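Local coordinates for regulatory protein YycH-like domain-containing protein (Eubacterium rectale, PDB 5COZ) that is of unknown function but resembles the regulatory protein YycH and is probably exported as a lipoprotein, at residues 50-54 and 221-227; 269-274 and 349-353; 273-279 and 319-323; 282-287 and 344-348. Where two conformers were deposited one is given. Numbering follows the deposited sequence.

In the fold
Contacts 2, 3 and 4 form a continuous group around helix 276-288 and the mixed sheet it packs on. Contacts 2 and 3, whose centres are 8 Å apart, share I273 and L274. Contacts 3 and 4, with centres 9 Å apart, use the same helix against the neighbouring strands 314-330 and 338-348. Contact 2 reaches contact 4 through G352 O, 2.8 Å from K282 NZ. Contact 1 ties this sheet to the second, antiparallel sheet. Its centre is 12 Å from that of contact 3, which it touches where I51 CG2 lies 3.6 Å from W321 CH2. The sodium ligands Q208 and D210 belong to none of the eight segments.

Contact 1 (50-54 and 221-227); sequences NIWDA and YGIPYSR
The backbone of 50-54 leaves strand 43-50 and folds into a type II' turn from I51 to A54, closed by A54 N to I51 O at 3.1 Å, with W52 (phi/psi 58/-131) and D53 (-105/25) at its corners. Opposite it, Y221 (54/33) and G222 (76/3) are both left-handed, and I223-P224 are extended. One backbone hydrogen bond crosses: D53 N donates to G222 O at 2.9 Å, with CA atoms of these residues 4.2 Å apart. A beta carbon on G222 would lie 2.4 Å from D53 O, a clash. The contact thus sets a turn of the mixed sheet against the beta hairpin of strands 211-220 and 223-224 in the antiparallel sheet. In the apolar packing, P224 CG sits over the five-membered ring of W52 (chi1 m, chi2 100°) in a CH-pi contact, 3.5 Å from the centroid; separately, A54 CB meets I223 CG1 at 4.0 Å. At the ring edge, R227 NH1 lies 3.6 Å from W52 CZ2; this guanidinium forms salt bridges with E300, E304 and E188.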
# COMPACT_ATOMS: atom_id res chain seq x y z
N ASN A 50 -10.18 6.82 -5.49
CA ASN A 50 -8.81 6.86 -6.02
C ASN A 50 -8.73 6.30 -7.41
O ASN A 50 -8.89 5.07 -7.62
CB ASN A 50 -7.88 6.06 -5.12
CG ASN A 50 -7.44 6.81 -3.89
OD1 ASN A 50 -7.13 8.01 -3.98
ND2 ASN A 50 -7.32 6.11 -2.76
N ILE A 51 -8.50 7.19 -8.40
CA ILE A 51 -8.26 6.76 -9.78
C ILE A 51 -6.80 7.07 -10.15
O ILE A 51 -6.39 6.85 -11.29
CB ILE A 51 -9.31 7.26 -10.81
CG1 ILE A 51 -9.49 8.79 -10.83
CG2 ILE A 51 -10.64 6.57 -10.51
CD1 ILE A 51 -8.43 9.54 -11.67
N TRP A 52 -6.04 7.63 -9.19
CA TRP A 52 -4.58 7.77 -9.29
C TRP A 52 -4.24 8.58 -10.54
O TRP A 52 -4.84 9.63 -10.74
CB TRP A 52 -3.94 6.36 -9.25
CG TRP A 52 -4.43 5.55 -8.07
CD1 TRP A 52 -5.39 4.58 -8.07
CD2 TRP A 52 -3.98 5.67 -6.70
NE1 TRP A 52 -5.56 4.08 -6.79
CE2 TRP A 52 -4.72 4.74 -5.93
CE3 TRP A 52 -3.08 6.53 -6.05
CZ2 TRP A 52 -4.55 4.61 -4.55
CZ3 TRP A 52 -2.89 6.39 -4.68
CH2 TRP A 52 -3.64 5.47 -3.94
N ASP A 53 -3.30 8.10 -11.38
CA ASP A 53 -2.90 8.87 -12.54
C ASP A 53 -3.48 8.30 -13.84
O ASP A 53 -2.97 8.59 -14.93
CB ASP A 53 -1.36 8.94 -12.60
CG ASP A 53 -0.74 9.59 -11.37
OD1 ASP A 53 -1.40 10.44 -10.75
OD2 ASP A 53 0.40 9.25 -11.04
N ALA A 54 -4.61 7.57 -13.74
CA ALA A 54 -5.26 7.04 -14.94
C ALA A 54 -5.75 8.18 -15.83
O ALA A 54 -6.30 9.15 -15.31
CB ALA A 54 -6.44 6.17 -14.53
N TYR A 221 1.15 2.69 -16.29
CA TYR A 221 0.02 3.37 -16.96
C TYR A 221 -0.81 4.18 -15.95
O TYR A 221 -2.03 4.33 -16.08
CB TYR A 221 -0.85 2.40 -17.77
CG TYR A 221 -0.03 1.77 -18.88
CD1 TYR A 221 0.43 2.54 -19.94
CD2 TYR A 221 0.33 0.43 -18.83
CE1 TYR A 221 1.26 1.99 -20.92
CE2 TYR A 221 1.13 -0.14 -19.82
CZ TYR A 221 1.59 0.64 -20.86
OH TYR A 221 2.40 0.09 -21.81
N GLY A 222 -0.11 4.72 -14.94
CA GLY A 222 -0.74 5.57 -13.93
C GLY A 222 -1.57 4.87 -12.88
O GLY A 222 -2.15 5.55 -12.03
N ILE A 223 -1.61 3.54 -12.90
CA ILE A 223 -2.46 2.75 -12.01
C ILE A 223 -1.56 1.92 -11.12
O ILE A 223 -0.67 1.21 -11.62
CB ILE A 223 -3.44 1.89 -12.86
CG1 ILE A 223 -4.37 2.83 -13.65
CG2 ILE A 223 -4.23 0.94 -11.93
CD1 ILE A 223 -5.23 2.10 -14.70
N PRO A 224 -1.77 1.98 -9.79
CA PRO A 224 -0.88 1.24 -8.89
C PRO A 224 -1.16 -0.25 -8.88
O PRO A 224 -2.33 -0.67 -9.01
CB PRO A 224 -1.19 1.85 -7.51
CG PRO A 224 -2.65 2.22 -7.59
CD PRO A 224 -2.81 2.73 -9.05
N TYR A 225 -0.11 -1.05 -8.65
CA TYR A 225 -0.37 -2.46 -8.38
C TYR A 225 -1.19 -2.55 -7.10
O TYR A 225 -1.15 -1.66 -6.22
CB TYR A 225 0.93 -3.29 -8.23
CG TYR A 225 1.95 -3.00 -9.29
CD1 TYR A 225 1.72 -3.34 -10.61
CD2 TYR A 225 3.19 -2.45 -8.95
CE1 TYR A 225 2.67 -3.04 -11.61
CE2 TYR A 225 4.13 -2.16 -9.92
CZ TYR A 225 3.85 -2.43 -11.25
OH TYR A 225 4.82 -2.19 -12.18
N SER A 226 -1.93 -3.63 -7.00
CA SER A 226 -2.91 -3.84 -5.95
C SER A 226 -2.39 -3.60 -4.53
O SER A 226 -1.31 -4.08 -4.15
CB SER A 226 -3.44 -5.27 -6.08
OG SER A 226 -4.21 -5.65 -4.96
N ARG A 227 -3.21 -2.87 -3.76
CA ARG A 227 -2.99 -2.58 -2.34
C ARG A 227 -3.82 -3.51 -1.47
O ARG A 227 -3.94 -3.29 -0.27
CB ARG A 227 -3.32 -1.12 -2.05
CG ARG A 227 -2.30 -0.18 -2.71
CD ARG A 227 -2.91 1.18 -3.00
NE ARG A 227 -3.33 1.94 -1.83
CZ ARG A 227 -4.59 2.34 -1.59
NH1 ARG A 227 -5.59 1.90 -2.34
NH2 ARG A 227 -4.85 3.17 -0.58

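Contact 2 (269-274 and 349-353); sequences ETGEIL and AYTGE
This is a strand-end to loop contact, in which the end of strand 262-272 and the residues after it meet the turn that follows strand 338-348. Residues 269-272 are extended, whereas A349-T351 have helical phi/psi angles and G352 is left-handed (79/6). The nearest CA atoms are those of I273 and Y350, 4.3 Å apart. Just beyond, L274 N donates to A349 O at 2.9 Å and nearly straight (170°), and a water bridges E272 O and Y350 O, 2.7 Å from each. Y350 (chi1 m) swings its ring along the strand: G271 O is 3.4 Å from CE1 of Y350, near the ring plane, and I273 CG2 touches CD1 of Y350 at 3.8 Å. I273 CG2 also packs on A349 CB at 3.7 Å, and L274 CD1 on G352 CA at 3.5 Å. T351 OG1 accepts from E353 N at 3.1 Å, an ST turn. Y350 OH reaches S61 and V59 of strand 58-66, strand 314-330 lies beside A349 through P319, and helix 276-288 begins two residues after L274.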
# COMPACT_ATOMS: atom_id res chain seq x y z
N GLU A 269 -4.89 -7.31 -23.94
CA GLU A 269 -6.17 -6.74 -24.38
C GLU A 269 -6.33 -5.35 -23.80
O GLU A 269 -5.60 -4.95 -22.89
CB GLU A 269 -7.35 -7.64 -23.98
CG GLU A 269 -7.48 -7.85 -22.48
CD GLU A 269 -8.40 -8.96 -22.00
OE1 GLU A 269 -9.08 -9.59 -22.85
OE2 GLU A 269 -8.42 -9.21 -20.77
N THR A 270 -7.21 -4.58 -24.39
CA THR A 270 -7.52 -3.23 -23.93
C THR A 270 -9.02 -3.12 -23.98
O THR A 270 -9.66 -3.60 -24.92
CB THR A 270 -6.84 -2.15 -24.77
OG1 THR A 270 -5.44 -2.45 -24.93
CG2 THR A 270 -7.03 -0.74 -24.19
N GLY A 271 -9.57 -2.47 -22.99
CA GLY A 271 -11.00 -2.27 -22.98
C GLY A 271 -11.37 -1.14 -22.07
O GLY A 271 -10.54 -0.66 -21.28
N GLU A 272 -12.63 -0.76 -22.13
CA GLU A 272 -13.17 0.28 -21.28
C GLU A 272 -13.60 -0.34 -19.97
O GLU A 272 -14.27 -1.37 -19.96
CB GLU A 272 -14.38 0.90 -21.99
CG GLU A 272 -14.86 2.18 -21.36
CD GLU A 272 -15.79 2.98 -22.26
OE1 GLU A 272 -15.88 2.67 -23.47
OE2 GLU A 272 -16.44 3.91 -21.74
N ILE A 273 -13.21 0.28 -18.86
CA ILE A 273 -13.64 -0.18 -17.55
C ILE A 273 -14.96 0.47 -17.18
O ILE A 273 -15.35 1.48 -17.77
CB ILE A 273 -12.57 0.05 -16.46
CG1 ILE A 273 -12.37 1.58 -16.18
CG2 ILE A 273 -11.27 -0.68 -16.83
CD1 ILE A 273 -11.52 1.84 -14.96
N LEU A 274 -15.63 -0.10 -16.20
CA LEU A 274 -16.86 0.46 -15.66
C LEU A 274 -16.58 1.72 -14.89
O LEU A 274 -15.54 1.83 -14.23
CB LEU A 274 -17.47 -0.57 -14.70
CG LEU A 274 -18.10 -1.80 -15.34
CD1 LEU A 274 -18.45 -2.83 -14.28
CD2 LEU A 274 -19.35 -1.41 -16.16
N ALA A 349 -12.47 -4.89 -13.32
CA ALA A 349 -12.89 -3.53 -13.70
C ALA A 349 -13.61 -3.48 -15.04
O ALA A 349 -14.35 -2.53 -15.27
CB ALA A 349 -11.70 -2.58 -13.71
N TYR A 350 -13.40 -4.47 -15.91
CA TYR A 350 -14.08 -4.49 -17.21
C TYR A 350 -15.48 -5.03 -17.07
O TYR A 350 -16.39 -4.46 -17.66
CB TYR A 350 -13.36 -5.37 -18.23
CG TYR A 350 -11.93 -5.02 -18.53
CD1 TYR A 350 -11.59 -3.78 -19.09
CD2 TYR A 350 -10.91 -5.93 -18.30
CE1 TYR A 350 -10.26 -3.47 -19.40
CE2 TYR A 350 -9.58 -5.63 -18.59
CZ TYR A 350 -9.28 -4.43 -19.20
OH TYR A 350 -7.95 -4.17 -19.46
N THR A 351 -15.64 -6.16 -16.37
CA THR A 351 -16.93 -6.84 -16.38
C THR A 351 -17.79 -6.58 -15.17
O THR A 351 -18.99 -6.85 -15.24
CB THR A 351 -16.73 -8.36 -16.51
OG1 THR A 351 -16.13 -8.86 -15.29
CG2 THR A 351 -15.89 -8.76 -17.73
N GLY A 352 -17.20 -6.13 -14.07
CA GLY A 352 -17.93 -5.98 -12.82
C GLY A 352 -18.10 -7.29 -12.08
O GLY A 352 -18.80 -7.32 -11.07
N GLU A 353 -17.49 -8.40 -12.57
CA GLU A 353 -17.51 -9.69 -11.85
C GLU A 353 -16.98 -9.45 -10.43
O GLU A 353 -15.87 -8.95 -10.28
CB GLU A 353 -16.62 -10.71 -12.55
CG GLU A 353 -16.48 -12.01 -11.76
CD GLU A 353 -15.60 -13.08 -12.38
OE1 GLU A 353 -15.07 -12.87 -13.50
OE2 GLU A 353 -15.43 -14.14 -11.73
O HOH W 1 -16.71 -2.25 -19.17

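Contact 3 (273-279 and 319-323); sequences ILHPSSI and PVWVV
W321 is the apolar centre, its indole (chi1 m, chi2 111°) rising from strand 314-330 into the bend that leads into helix 276-288. P276 lies over one face, with CB 4.0 Å from the centroid of the six-membered ring and 18° off the normal, a CH-pi contact; CD of P276 is also 3.8 Å from CZ2 of W321. I279 (chi1 m, chi2 m), one turn along the helix, brings CG1 to 3.5 Å from W321 CD1, and I273 (chi1 p, chi2 t) puts CD1 3.8 Å from W321 CZ2. Outward along the strand, P319 CG meets I273 CG2 at 4.1 Å and V323 CG2 meets I279 CG2 at 3.9 Å. P319, W321 and V323 face segment 273-279 while V320 and V322 turn to the other side of the sheet. The backbones stand well apart: CA atoms are 8.1 Å apart for I273 and P319 and 7.3 Å for I279 and W321. Such packing of a helix on one face of a largely antiparallel sheet makes a two-layer core, continued by L303 of strand 295-311 beside I273 and W321. At the polar edge, NE1 of W321 donates to L274 O at 2.9 Å (134°), while H275, its CA-to-CB bond directed away, hydrogen-bonds D24 through ND1. The indole therefore buries its carbon surface among aliphatic groups yet satisfies its one polar hydrogen on the backbone just ahead of the helix.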
# COMPACT_ATOMS: atom_id res chain seq x y z
N ILE A 273 -13.21 0.28 -18.86
CA ILE A 273 -13.64 -0.18 -17.55
C ILE A 273 -14.96 0.47 -17.18
O ILE A 273 -15.35 1.48 -17.77
CB ILE A 273 -12.57 0.05 -16.46
CG1 ILE A 273 -12.37 1.58 -16.18
CG2 ILE A 273 -11.27 -0.68 -16.83
CD1 ILE A 273 -11.52 1.84 -14.96
N LEU A 274 -15.63 -0.10 -16.20
CA LEU A 274 -16.86 0.46 -15.66
C LEU A 274 -16.58 1.72 -14.89
O LEU A 274 -15.54 1.83 -14.23
CB LEU A 274 -17.47 -0.57 -14.70
CG LEU A 274 -18.10 -1.80 -15.34
CD1 LEU A 274 -18.45 -2.83 -14.28
CD2 LEU A 274 -19.35 -1.41 -16.16
N HIS A 275 -17.55 2.64 -14.88
CA HIS A 275 -17.47 3.79 -14.00
C HIS A 275 -17.65 3.29 -12.58
O HIS A 275 -18.33 2.28 -12.36
CB HIS A 275 -18.57 4.82 -14.32
CG HIS A 275 -18.46 5.43 -15.69
ND1 HIS A 275 -19.44 6.28 -16.15
CD2 HIS A 275 -17.49 5.33 -16.63
CE1 HIS A 275 -19.07 6.65 -17.37
NE2 HIS A 275 -17.89 6.14 -17.70
N PRO A 276 -17.13 4.00 -11.58
CA PRO A 276 -17.23 3.47 -10.20
C PRO A 276 -18.66 3.51 -9.65
O PRO A 276 -18.95 2.82 -8.67
CB PRO A 276 -16.25 4.32 -9.40
CG PRO A 276 -16.09 5.62 -10.21
CD PRO A 276 -16.23 5.18 -11.66
N SER A 277 -19.57 4.26 -10.31
CA SER A 277 -20.98 4.24 -9.90
C SER A 277 -21.53 2.81 -9.95
O SER A 277 -22.27 2.40 -9.06
CB SER A 277 -21.82 5.13 -10.80
OG SER A 277 -21.53 4.86 -12.17
N SER A 278 -21.18 2.07 -11.03
CA SER A 278 -21.64 0.70 -11.26
C SER A 278 -21.13 -0.22 -10.16
O SER A 278 -21.87 -1.04 -9.65
CB SER A 278 -21.18 0.20 -12.62
OG SER A 278 -21.66 1.05 -13.66
N ILE A 279 -19.88 -0.01 -9.74
CA ILE A 279 -19.26 -0.79 -8.68
C ILE A 279 -19.89 -0.46 -7.34
O ILE A 279 -20.24 -1.40 -6.60
CB ILE A 279 -17.75 -0.54 -8.67
CG1 ILE A 279 -17.12 -0.89 -10.03
CG2 ILE A 279 -17.06 -1.27 -7.48
CD1 ILE A 279 -17.31 -2.35 -10.49
N PRO A 319 -6.95 -4.73 -14.64
CA PRO A 319 -7.49 -3.71 -13.73
C PRO A 319 -8.65 -4.25 -12.91
O PRO A 319 -9.49 -5.03 -13.40
CB PRO A 319 -7.99 -2.61 -14.68
CG PRO A 319 -8.37 -3.37 -15.95
CD PRO A 319 -7.32 -4.45 -16.05
N VAL A 320 -8.71 -3.78 -11.67
CA VAL A 320 -9.77 -4.12 -10.74
C VAL A 320 -10.25 -2.84 -10.05
O VAL A 320 -9.47 -1.88 -9.89
CB VAL A 320 -9.33 -5.18 -9.67
CG1 VAL A 320 -9.03 -6.51 -10.33
CG2 VAL A 320 -8.13 -4.71 -8.82
N TRP A 321 -11.51 -2.85 -9.62
CA TRP A 321 -12.03 -1.86 -8.68
C TRP A 321 -12.06 -2.51 -7.31
O TRP A 321 -12.66 -3.59 -7.17
CB TRP A 321 -13.44 -1.40 -9.08
CG TRP A 321 -13.49 -0.44 -10.21
CD1 TRP A 321 -13.98 -0.67 -11.47
CD2 TRP A 321 -13.16 0.96 -10.16
NE1 TRP A 321 -13.95 0.49 -12.22
CE2 TRP A 321 -13.47 1.51 -11.43
CE3 TRP A 321 -12.62 1.79 -9.17
CZ2 TRP A 321 -13.28 2.86 -11.73
CZ3 TRP A 321 -12.44 3.15 -9.47
CH2 TRP A 321 -12.75 3.66 -10.73
N VAL A 322 -11.38 -1.91 -6.33
CA VAL A 322 -11.33 -2.44 -4.97
C VAL A 322 -12.19 -1.55 -4.10
O VAL A 322 -12.05 -0.32 -4.16
CB VAL A 322 -9.89 -2.52 -4.41
CG1 VAL A 322 -9.91 -3.25 -3.06
CG2 VAL A 322 -8.97 -3.26 -5.39
N VAL A 323 -13.05 -2.14 -3.27
CA VAL A 323 -13.83 -1.40 -2.28
C VAL A 323 -13.33 -1.81 -0.91
O VAL A 323 -13.43 -2.97 -0.53
CB VAL A 323 -15.36 -1.61 -2.41
CG1 VAL A 323 -16.12 -0.80 -1.36
CG2 VAL A 323 -15.83 -1.24 -3.81

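Contact 4 (282-287 and 344-348); sequences KEVDKL and YDVYD
Helix 276-288 crosses strand 338-348 with 137° between the N-to-C directions of segments 282-287 and 344-348, whose axes approach to 10.8 Å; the nearest CA pair, E283 and D345, is 7.9 Å apart. The arrangement is a helix-on-sheet layer in which strand 338-348 pairs antiparallel with 314-330. The helix is regular, with K286 N to K282 O at 3.1 Å and L287 N to E283 O at 2.8 Å; in the extended strand, D345 and Y347 point toward it and Y344 and V346 away. The side chains that meet here are largely polar, although E283, D345 and Y347 are buried. Y347 (chi1 m) donates OH to E283 OE1 at 2.7 Å, while K282 CG rests 4.0 Å from Y347 CE2 and its NZ goes on to G352 O. E283 (t, p) and D345 (m) bring their acid groups together, E283 OE2 being 2.5 Å from D345 OD2, so one probably holds a proton. In the conformer given, K286 NZ forms a salt bridge to D345, 2.9 Å from OD2 and, weakly, 3.3 Å from OD1. A water also bridges the segments, donating to Y344 O at 3.0 Å and accepting weakly from K286 NZ at 3.2 Å.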
# COMPACT_ATOMS: atom_id res chain seq x y z
N LYS A 282 -23.44 -1.97 -6.97
CA LYS A 282 -23.38 -3.41 -6.84
C LYS A 282 -22.83 -3.80 -5.45
O LYS A 282 -23.34 -4.72 -4.80
CB LYS A 282 -22.49 -3.94 -7.98
CG LYS A 282 -22.55 -5.40 -8.24
CD LYS A 282 -22.05 -5.61 -9.65
CE LYS A 282 -22.09 -7.04 -9.93
NZ LYS A 282 -21.55 -7.26 -11.28
N GLU A 283 -21.82 -3.06 -4.98
CA GLU A 283 -21.22 -3.35 -3.67
C GLU A 283 -22.21 -3.02 -2.53
O GLU A 283 -22.31 -3.80 -1.59
CB GLU A 283 -19.93 -2.56 -3.52
CG GLU A 283 -19.27 -2.74 -2.16
CD GLU A 283 -18.64 -4.08 -1.86
OE1 GLU A 283 -18.71 -5.02 -2.69
OE2 GLU A 283 -18.08 -4.21 -0.75
N VAL A 284 -22.98 -1.93 -2.66
CA VAL A 284 -24.00 -1.63 -1.65
C VAL A 284 -25.05 -2.75 -1.63
O VAL A 284 -25.49 -3.14 -0.55
CB VAL A 284 -24.61 -0.24 -1.90
CG1 VAL A 284 -25.99 -0.09 -1.24
CG2 VAL A 284 -23.65 0.85 -1.45
N ASP A 285 -25.46 -3.27 -2.81
CA ASP A 285 -26.45 -4.34 -2.84
C ASP A 285 -25.90 -5.57 -2.09
O ASP A 285 -26.65 -6.21 -1.36
CB ASP A 285 -26.82 -4.67 -4.28
CG ASP A 285 -28.14 -5.41 -4.42
OD1 ASP A 285 -29.18 -4.92 -3.87
OD2 ASP A 285 -28.16 -6.44 -5.13
N LYS A 286 -24.59 -5.85 -2.24
CA LYS A 286 -23.95 -6.98 -1.55
C LYS A 286 -23.91 -6.73 -0.04
O LYS A 286 -24.30 -7.59 0.75
CB LYS A 286 -22.52 -7.19 -2.09
CG LYS A 286 -21.74 -8.34 -1.41
CD LYS A 286 -20.68 -7.84 -0.42
CE LYS A 286 -19.69 -8.94 -0.07
NZ LYS A 286 -18.78 -8.55 1.04
N LEU A 287 -23.39 -5.57 0.35
CA LEU A 287 -23.20 -5.22 1.76
C LEU A 287 -24.50 -5.19 2.53
O LEU A 287 -24.51 -5.55 3.69
CB LEU A 287 -22.46 -3.89 1.90
CG LEU A 287 -21.00 -3.89 1.37
CD1 LEU A 287 -20.40 -2.50 1.42
CD2 LEU A 287 -20.12 -4.87 2.13
N TYR A 344 -12.49 -5.92 2.54
CA TYR A 344 -12.45 -5.38 1.19
C TYR A 344 -13.16 -6.34 0.25
O TYR A 344 -13.30 -7.54 0.53
CB TYR A 344 -10.99 -5.12 0.73
CG TYR A 344 -10.22 -6.40 0.51
CD1 TYR A 344 -9.72 -7.14 1.59
CD2 TYR A 344 -9.97 -6.87 -0.77
CE1 TYR A 344 -9.07 -8.36 1.39
CE2 TYR A 344 -9.28 -8.06 -0.98
CZ TYR A 344 -8.85 -8.81 0.10
OH TYR A 344 -8.20 -9.99 -0.16
N ASP A 345 -13.58 -5.79 -0.91
CA ASP A 345 -14.16 -6.53 -2.01
C ASP A 345 -13.43 -6.12 -3.28
O ASP A 345 -12.89 -5.01 -3.37
CB ASP A 345 -15.66 -6.27 -2.11
CG ASP A 345 -16.46 -7.12 -1.12
OD1 ASP A 345 -16.28 -8.37 -1.12
OD2 ASP A 345 -17.28 -6.55 -0.35
N VAL A 346 -13.39 -7.02 -4.26
CA VAL A 346 -12.66 -6.78 -5.50
C VAL A 346 -13.53 -7.12 -6.68
O VAL A 346 -14.16 -8.18 -6.69
CB VAL A 346 -11.34 -7.59 -5.58
CG1 VAL A 346 -10.52 -7.19 -6.81
CG2 VAL A 346 -10.48 -7.41 -4.33
N TYR A 347 -13.55 -6.24 -7.68
CA TYR A 347 -14.31 -6.43 -8.91
C TYR A 347 -13.41 -6.39 -10.11
O TYR A 347 -12.55 -5.52 -10.19
CB TYR A 347 -15.35 -5.30 -9.04
CG TYR A 347 -16.44 -5.37 -8.01
CD1 TYR A 347 -16.25 -4.87 -6.72
CD2 TYR A 347 -17.69 -5.89 -8.33
CE1 TYR A 347 -17.25 -4.97 -5.75
CE2 TYR A 347 -18.70 -5.98 -7.38
CZ TYR A 347 -18.47 -5.53 -6.09
OH TYR A 347 -19.51 -5.63 -5.21
N ASP A 348 -13.65 -7.26 -11.07
CA ASP A 348 -13.01 -7.14 -12.38
C ASP A 348 -13.44 -5.76 -12.94
O ASP A 348 -14.65 -5.46 -12.99
CB ASP A 348 -13.48 -8.30 -13.27
CG ASP A 348 -12.99 -8.31 -14.70
OD1 ASP A 348 -12.88 -7.21 -15.30
OD2 ASP A 348 -12.78 -9.42 -15.25
O HOH W 2 -15.64 -8.85 1.82